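PDB 5DMD: flagellar assembly factor FliW from Geobacillus thermodenitrificans, which probably acts as an anti-CsrA protein that relieves CsrA repression of flagellin translation, and probably binds flagellin during flagellar assembly. Local coordinates for residues Lys3-Tyr8 with Asn52-Gly57; Phe22-Pro27 with Leu121-Ile126; Leu30-Phe35 with Leu48-Thr53. The protein carries 1 engineered substitution. One frame throughout, in Å; residues are numbered along the deposited sequence.

Contact 1: residues Lys3-Tyr8 with Asn52-Gly57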
# COMPACT_ATOMS: atom_id res chain seq x y z
N LYS A 3 21.71 1.48 -6.64
CA LYS A 3 21.72 1.07 -5.25
C LYS A 3 20.95 2.09 -4.42
O LYS A 3 21.06 3.30 -4.65
CB LYS A 3 23.18 0.99 -4.75
CG LYS A 3 23.31 0.65 -3.27
CD LYS A 3 23.69 -0.81 -3.06
CE LYS A 3 25.15 -1.07 -3.42
NZ LYS A 3 25.44 -2.53 -3.51
N ILE A 4 20.18 1.60 -3.45
CA ILE A 4 19.46 2.48 -2.53
C ILE A 4 19.65 1.97 -1.11
O ILE A 4 19.97 0.80 -0.90
CB ILE A 4 17.94 2.60 -2.88
CG1 ILE A 4 17.21 1.25 -2.77
CG2 ILE A 4 17.75 3.19 -4.27
CD1 ILE A 4 15.67 1.35 -2.84
N ALA A 5 19.46 2.85 -0.14
CA ALA A 5 19.26 2.42 1.23
C ALA A 5 17.76 2.23 1.48
O ALA A 5 16.91 2.81 0.79
CB ALA A 5 19.85 3.43 2.22
N THR A 6 17.43 1.39 2.47
CA THR A 6 16.03 1.04 2.75
C THR A 6 15.78 1.04 4.25
O THR A 6 16.70 1.13 5.07
CB THR A 6 15.64 -0.34 2.21
OG1 THR A 6 16.33 -1.36 2.96
CG2 THR A 6 15.97 -0.49 0.73
N LYS A 7 14.50 0.91 4.61
CA LYS A 7 14.12 0.90 6.01
C LYS A 7 14.37 -0.45 6.66
O LYS A 7 14.84 -0.51 7.81
CB LYS A 7 12.64 1.27 6.17
CG LYS A 7 12.21 1.39 7.62
CD LYS A 7 10.97 2.24 7.76
CE LYS A 7 10.38 2.10 9.16
NZ LYS A 7 9.16 2.94 9.30
N TYR A 8 14.07 -1.54 5.95
CA TYR A 8 14.07 -2.88 6.54
C TYR A 8 14.98 -3.88 5.85
O TYR A 8 15.14 -4.99 6.37
CB TYR A 8 12.65 -3.46 6.53
CG TYR A 8 11.63 -2.71 7.33
CD1 TYR A 8 11.67 -2.70 8.72
CD2 TYR A 8 10.60 -2.04 6.70
CE1 TYR A 8 10.72 -2.02 9.46
CE2 TYR A 8 9.64 -1.36 7.42
CZ TYR A 8 9.70 -1.35 8.80
OH TYR A 8 8.74 -0.68 9.52
N ASN A 52 14.13 7.19 -3.00
CA ASN A 52 14.90 8.38 -2.70
C ASN A 52 15.08 8.64 -1.21
O ASN A 52 16.05 9.31 -0.83
CB ASN A 52 14.25 9.61 -3.33
CG ASN A 52 14.22 9.53 -4.83
OD1 ASN A 52 15.27 9.62 -5.47
ND2 ASN A 52 13.04 9.34 -5.41
N THR A 53 14.19 8.14 -0.36
CA THR A 53 14.18 8.44 1.07
C THR A 53 14.13 7.13 1.85
O THR A 53 13.05 6.52 1.98
CB THR A 53 12.97 9.30 1.42
OG1 THR A 53 12.97 10.47 0.60
CG2 THR A 53 13.04 9.73 2.88
N PRO A 54 15.27 6.66 2.38
CA PRO A 54 15.29 5.34 3.03
C PRO A 54 14.25 5.15 4.13
O PRO A 54 13.67 4.07 4.25
CB PRO A 54 16.72 5.24 3.57
CG PRO A 54 17.53 6.09 2.64
CD PRO A 54 16.62 7.23 2.23
N ALA A 55 14.00 6.18 4.95
CA ALA A 55 13.09 6.00 6.08
C ALA A 55 11.63 5.88 5.65
O ALA A 55 10.79 5.46 6.45
CB ALA A 55 13.26 7.14 7.09
N LEU A 56 11.31 6.25 4.41
CA LEU A 56 9.93 6.21 3.94
C LEU A 56 9.66 4.80 3.41
O LEU A 56 9.79 4.53 2.21
CB LEU A 56 9.71 7.26 2.86
CG LEU A 56 8.26 7.74 2.73
CD1 LEU A 56 7.69 8.06 4.11
CD2 LEU A 56 8.14 8.94 1.80
N GLY A 57 9.29 3.90 4.31
CA GLY A 57 8.94 2.54 3.94
C GLY A 57 7.72 2.05 4.69
O GLY A 57 7.79 1.78 5.90
O HOH W 1 7.10 0.99 8.35
O HOH W 2 10.49 5.31 9.21

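Contact 2: residues Phe22-Pro27 with Leu121-Ile126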
# COMPACT_ATOMS: atom_id res chain seq x y z
N PHE A 22 4.59 6.84 -8.96
CA PHE A 22 3.41 7.49 -8.39
C PHE A 22 3.45 8.93 -8.89
O PHE A 22 4.14 9.78 -8.32
CB PHE A 22 3.49 7.42 -6.86
CG PHE A 22 3.10 6.08 -6.28
CD1 PHE A 22 3.89 4.96 -6.47
CD2 PHE A 22 1.95 5.97 -5.51
CE1 PHE A 22 3.52 3.75 -5.91
CE2 PHE A 22 1.58 4.77 -4.95
CZ PHE A 22 2.36 3.65 -5.15
N GLU A 23 2.70 9.22 -9.95
CA GLU A 23 2.85 10.52 -10.61
C GLU A 23 2.43 11.68 -9.73
O GLU A 23 2.95 12.80 -9.87
CB GLU A 23 2.10 10.51 -11.94
CG GLU A 23 2.72 9.57 -12.97
CD GLU A 23 1.90 9.44 -14.23
OE1 GLU A 23 0.74 9.92 -14.25
OE2 GLU A 23 2.40 8.84 -15.21
N GLN A 24 1.52 11.46 -8.78
CA GLN A 24 1.13 12.49 -7.83
C GLN A 24 1.82 12.33 -6.49
O GLN A 24 1.39 12.96 -5.51
CB GLN A 24 -0.39 12.47 -7.61
CG GLN A 24 -1.20 12.86 -8.83
CD GLN A 24 -2.69 12.92 -8.54
OE1 GLN A 24 -3.22 12.10 -7.79
NE2 GLN A 24 -3.36 13.90 -9.13
N GLY A 25 2.87 11.52 -6.42
CA GLY A 25 3.42 11.21 -5.11
C GLY A 25 2.40 10.43 -4.29
O GLY A 25 1.52 9.75 -4.83
N ILE A 26 2.53 10.56 -2.98
CA ILE A 26 1.50 10.05 -2.07
C ILE A 26 1.05 11.21 -1.19
O ILE A 26 1.81 12.17 -1.00
CB ILE A 26 2.00 8.85 -1.24
CG1 ILE A 26 3.24 9.24 -0.44
CG2 ILE A 26 2.28 7.65 -2.15
CD1 ILE A 26 3.77 8.13 0.42
N PRO A 27 -0.18 11.19 -0.67
CA PRO A 27 -0.64 12.27 0.20
C PRO A 27 0.34 12.49 1.34
O PRO A 27 0.78 11.55 2.00
CB PRO A 27 -1.99 11.76 0.71
CG PRO A 27 -2.46 10.85 -0.38
CD PRO A 27 -1.22 10.16 -0.88
N LEU A 121 2.42 1.90 -12.59
CA LEU A 121 1.85 3.16 -12.14
C LEU A 121 1.07 2.95 -10.85
O LEU A 121 0.29 1.99 -10.73
CB LEU A 121 0.88 3.70 -13.18
CG LEU A 121 1.43 4.02 -14.57
CD1 LEU A 121 0.27 4.28 -15.55
CD2 LEU A 121 2.37 5.22 -14.52
N GLY A 122 1.22 3.87 -9.89
CA GLY A 122 0.59 3.73 -8.59
C GLY A 122 -0.07 5.01 -8.13
O GLY A 122 0.29 6.11 -8.55
N LYS A 123 -1.05 4.84 -7.23
CA LYS A 123 -1.71 5.96 -6.59
C LYS A 123 -2.20 5.50 -5.23
O LYS A 123 -2.63 4.35 -5.08
CB LYS A 123 -2.92 6.44 -7.42
CG LYS A 123 -3.70 7.62 -6.83
CD LYS A 123 -4.79 8.09 -7.78
CE LYS A 123 -5.54 9.28 -7.19
NZ LYS A 123 -6.68 9.69 -8.06
N GLN A 124 -2.14 6.38 -4.23
CA GLN A 124 -2.89 6.16 -3.00
C GLN A 124 -4.22 6.89 -3.12
O GLN A 124 -4.24 8.12 -3.21
CB GLN A 124 -2.15 6.61 -1.74
CG GLN A 124 -2.99 6.35 -0.49
CD GLN A 124 -2.21 6.45 0.81
OE1 GLN A 124 -1.28 7.25 0.94
NE2 GLN A 124 -2.59 5.63 1.78
N VAL A 125 -5.32 6.14 -3.13
CA VAL A 125 -6.65 6.67 -3.39
C VAL A 125 -7.34 6.83 -2.05
O VAL A 125 -7.36 5.90 -1.24
CB VAL A 125 -7.44 5.70 -4.28
CG1 VAL A 125 -8.88 6.19 -4.48
CG2 VAL A 125 -6.73 5.46 -5.61
N ILE A 126 -7.92 8.01 -1.80
CA ILE A 126 -8.68 8.26 -0.59
C ILE A 126 -10.15 8.14 -0.96
O ILE A 126 -10.68 8.97 -1.70
CB ILE A 126 -8.36 9.64 0.01
CG1 ILE A 126 -6.88 9.76 0.33
CG2 ILE A 126 -9.14 9.85 1.30
CD1 ILE A 126 -6.45 11.13 0.80
O HOH W 3 0.81 7.25 -11.11
O HOH W 4 0.09 8.91 -7.91
O HOH W 5 -0.95 8.91 -5.03
O HOH W 6 0.19 8.81 2.56

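Contact 3: residues Leu30-Phe35 with Leu48-Thr53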
# COMPACT_ATOMS: atom_id res chain seq x y z
N LEU A 30 4.16 14.65 -1.83
CA LEU A 30 3.93 14.73 -3.27
C LEU A 30 5.20 14.54 -4.07
O LEU A 30 5.13 14.16 -5.24
CB LEU A 30 3.30 16.07 -3.64
CG LEU A 30 2.05 16.43 -2.85
CD1 LEU A 30 1.50 17.75 -3.36
CD2 LEU A 30 1.00 15.36 -2.98
N GLU A 31 6.36 14.80 -3.47
CA GLU A 31 7.64 14.72 -4.16
C GLU A 31 8.15 13.29 -4.26
O GLU A 31 9.12 13.04 -4.98
CB GLU A 31 8.64 15.55 -3.35
CG GLU A 31 9.01 14.91 -2.00
CD GLU A 31 7.99 15.19 -0.89
OE1 GLU A 31 7.27 16.20 -0.96
OE2 GLU A 31 7.92 14.38 0.06
N GLU A 32 7.51 12.36 -3.56
CA GLU A 32 7.93 10.96 -3.54
C GLU A 32 7.18 10.22 -4.65
O GLU A 32 6.08 9.71 -4.45
CB GLU A 32 7.69 10.36 -2.16
CG GLU A 32 8.54 11.02 -1.09
CD GLU A 32 9.99 10.53 -1.12
OE1 GLU A 32 10.27 9.50 -1.78
OE2 GLU A 32 10.84 11.16 -0.46
N LYS A 33 7.81 10.16 -5.82
CA LYS A 33 7.18 9.64 -7.02
C LYS A 33 7.72 8.29 -7.47
O LYS A 33 7.24 7.76 -8.47
CB LYS A 33 7.27 10.66 -8.16
CG LYS A 33 6.57 11.99 -7.84
CD LYS A 33 6.42 12.84 -9.09
CE LYS A 33 6.00 14.26 -8.75
NZ LYS A 33 4.69 14.33 -8.05
N GLN A 34 8.70 7.72 -6.76
CA GLN A 34 9.32 6.46 -7.16
C GLN A 34 9.40 5.54 -5.96
O GLN A 34 10.02 5.89 -4.95
CB GLN A 34 10.72 6.71 -7.72
CG GLN A 34 10.73 7.36 -9.08
CD GLN A 34 12.07 7.97 -9.41
OE1 GLN A 34 12.69 7.63 -10.42
NE2 GLN A 34 12.53 8.88 -8.56
N PHE A 35 8.78 4.36 -6.08
CA PHE A 35 8.79 3.37 -5.02
C PHE A 35 9.11 2.00 -5.60
O PHE A 35 8.88 1.71 -6.78
CB PHE A 35 7.41 3.28 -4.35
CG PHE A 35 7.10 4.44 -3.46
CD1 PHE A 35 6.52 5.60 -3.98
CD2 PHE A 35 7.36 4.38 -2.10
CE1 PHE A 35 6.23 6.68 -3.14
CE2 PHE A 35 7.09 5.45 -1.27
CZ PHE A 35 6.52 6.60 -1.79
N LEU A 48 6.36 -0.89 0.91
CA LEU A 48 6.35 0.16 -0.11
C LEU A 48 7.52 1.09 0.22
O LEU A 48 7.42 1.92 1.12
CB LEU A 48 5.01 0.89 -0.08
CG LEU A 48 4.84 2.00 -1.13
CD1 LEU A 48 4.82 1.40 -2.53
CD2 LEU A 48 3.57 2.79 -0.83
N GLN A 49 8.63 0.95 -0.50
CA GLN A 49 9.90 1.58 -0.16
C GLN A 49 10.23 2.70 -1.13
O GLN A 49 10.35 2.47 -2.34
CB GLN A 49 11.02 0.54 -0.20
CG GLN A 49 12.42 1.11 0.03
CD GLN A 49 12.62 1.60 1.44
OE1 GLN A 49 12.49 0.85 2.41
NE2 GLN A 49 12.90 2.90 1.58
N SER A 50 10.39 3.92 -0.62
CA SER A 50 10.85 5.02 -1.45
C SER A 50 12.26 4.75 -1.97
O SER A 50 13.14 4.32 -1.22
CB SER A 50 10.86 6.31 -0.64
OG SER A 50 11.54 7.32 -1.37
N VAL A 51 12.47 5.03 -3.26
CA VAL A 51 13.79 4.93 -3.88
C VAL A 51 14.69 6.11 -3.53
O VAL A 51 15.91 6.02 -3.71
CB VAL A 51 13.53 4.80 -5.39
CG1 VAL A 51 14.81 4.89 -6.22
CG2 VAL A 51 12.81 3.52 -5.69
N ASN A 52 14.13 7.19 -3.00
CA ASN A 52 14.90 8.38 -2.70
C ASN A 52 15.08 8.64 -1.21
O ASN A 52 16.05 9.31 -0.83
CB ASN A 52 14.25 9.61 -3.33
CG ASN A 52 14.22 9.53 -4.83
OD1 ASN A 52 15.27 9.62 -5.47
ND2 ASN A 52 13.04 9.34 -5.41
N THR A 53 14.19 8.14 -0.36
CA THR A 53 14.18 8.44 1.07
C THR A 53 14.13 7.13 1.85
O THR A 53 13.05 6.52 1.98
CB THR A 53 12.97 9.30 1.42
OG1 THR A 53 12.97 10.47 0.60
CG2 THR A 53 13.04 9.73 2.88

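Contact 1: residues Lys3-Tyr8 with Asn52-Gly57
No direct hydrogen bond joins residues 3-8 to residues 52-57. Apolar packing, the Lys7 side chain and two waters carry the contact. The apolar part is small: the Ala5 methyl CB meets the Pro54 ring at CG, 3.6 Å away. Pro54 opens the middle of a type I turn from Thr53 to Leu56, and Leu56 then centres an inverse gamma turn.

Lys7 does most of the reaching. Its CG is anti to the backbone N (chi1 -175°) and the chain beyond it is extended, so it runs alongside the carbonyls of Ala55 and Gly57. Its CD lies 3.5 Å from Ala55 O. Within residues 3-8, Lys7 CG sits 3.7 Å above the plane of the Tyr8 ring, over its centre.

The polar contacts go through water. One water accepts from Lys7 NZ at 3.0 Å and donates to Gly57 O at 2.7 Å. It also lies 2.6 Å from Tyr8 OH, in the plane of the ring. The second accepts from Lys7 NZ at 2.7 Å and donates to Ala55 O at 2.8 Å. The Gln49 amide, from strand 45-50, joins the two segments as well: OE1 accepts from Lys7 N and NE2 donates to Pro54 O. The Lys7 ammonium is probably stabilised by its water-mediated contact with carbonyl oxygens at the surface.

Contact 2: residues Phe22-Pro27 with Leu121-Ile126
The loop that follows strand 20-21 lies along strand 121-124 here, with a type I turn from Phe22 to Gly25 at its start. No direct hydrogen bond crosses between the two segments. The main packing is a CH-pi contact: Gly122 CA sits 3.8 Å from the centroid of the Phe22 ring and only 6° off the ring normal. A side chain on Gly122 would run into the ring, so the glycine lets the backbone lie on its face. Phe22 CA also points its hydrogen at Gly122 O, 3.4 Å away with an angle of 158°.

Waters bridge the two backbones. Gly122 O accepts from two of them. One accepts from Glu23 N at 3.0 Å and reaches Gly122 O at 2.9 Å; the other serves Gln24 N. A third donates to Gly25 O at 2.6 Å and accepts from Gln124 N at 2.9 Å.

Gln124 is extended and crosses Pro27 obliquely, with OE1 3.4 Å from Pro27 CD. That oxygen also takes a water shared with Pro27 O, while NE2 bonds to Ala111 O. Lys123 turns the other way; its NZ bonds to Thr78 OG1 and Gln81 OE1 of helix 76-81. A backbone bond joins Gly122 to Arg21, next to the loop. The arrangement is that of a loop running along a strand of a curled antiparallel sheet, joined by bridging waters and an aromatic face.

Contact 3: residues Leu30-Phe35 with Leu48-Thr53
Ser50 OG is held by three hydrogen bonds. It donates to Glu32 OE1 at 2.6 Å. It accepts from Asn52 N at 3.1 Å and from Thr53 N at 3.0 Å, which makes an ST turn and an ST motif just after strand 45-50. The second oxygen of the carboxylate is also taken: Thr53 OG1 donates to Glu32 OE2 across a very short 2.5 Å, on its syn lone pair. Ser50 instead meets OE1 from above the carboxylate plane, 31° out of it. The Glu32 chain is bent at chi2 (-77°), which brings the buried carboxylate between the two hydroxyls. Two hydroxyl donors would suit an ionised carboxylate. An alanine here would remove both acceptor oxygens and would probably leave the Ser50 and Thr53 hydroxyls without these partners, loosening the chain after the strand.

The segments belong to the beta hairpin of strands 34-39 and 45-50. Phe35 and Ser50 form an antiparallel non-hydrogen-bonded pair. Next to it, Val51 N donates to Gln34 O at 3.1 Å; the hydrogen bond is nearly straight at N-H...O (177°), though the donor lies above the carbonyl plane. Phe35 CA approaches Gln49 O at 3.2 Å in a CA-H...O contact.

Leu48 packs against the Phe35 ring. The two cross obliquely, Phe35 CD2 to Leu48 CG at 3.6 Å, and Leu48 CD2 lies over one face near the rim. From the loop after strand 20-21, Phe22 meets the Phe35 ring edge-to-face.

Gln49 NE2 donates to Ser50 O, in the plane of both the amide and the carbonyl, and Gln49 OE1 takes Lys7 N. At the other end, Lys33 NZ donates to Leu30 O at 2.8 Å and also bonds to Glu23 O.

In the fold
Contact 3 sits in the middle. Its centre is about 8 Å from that of contact 1 and about 10 Å from that of contact 2, while contacts 1 and 2 are about 18 Å apart between centres. Along the chain the segments run 3-8, 22-27, 30-35, 48-53, 52-57, 121-126, so contacts 1 and 3 share Asn52 and Thr53. Contacts 2 and 3 reach the same curled antiparallel sheet and meet through Phe22 and Lys33. Contact 1 adds the N-terminal strand 3-4, which pairs with strand 12-13 in a separate small sheet. Together they join the N-terminal segment, the hairpin 34-39/45-50 and strand 121-124 in one continuous patch, with contact 1 at the surface.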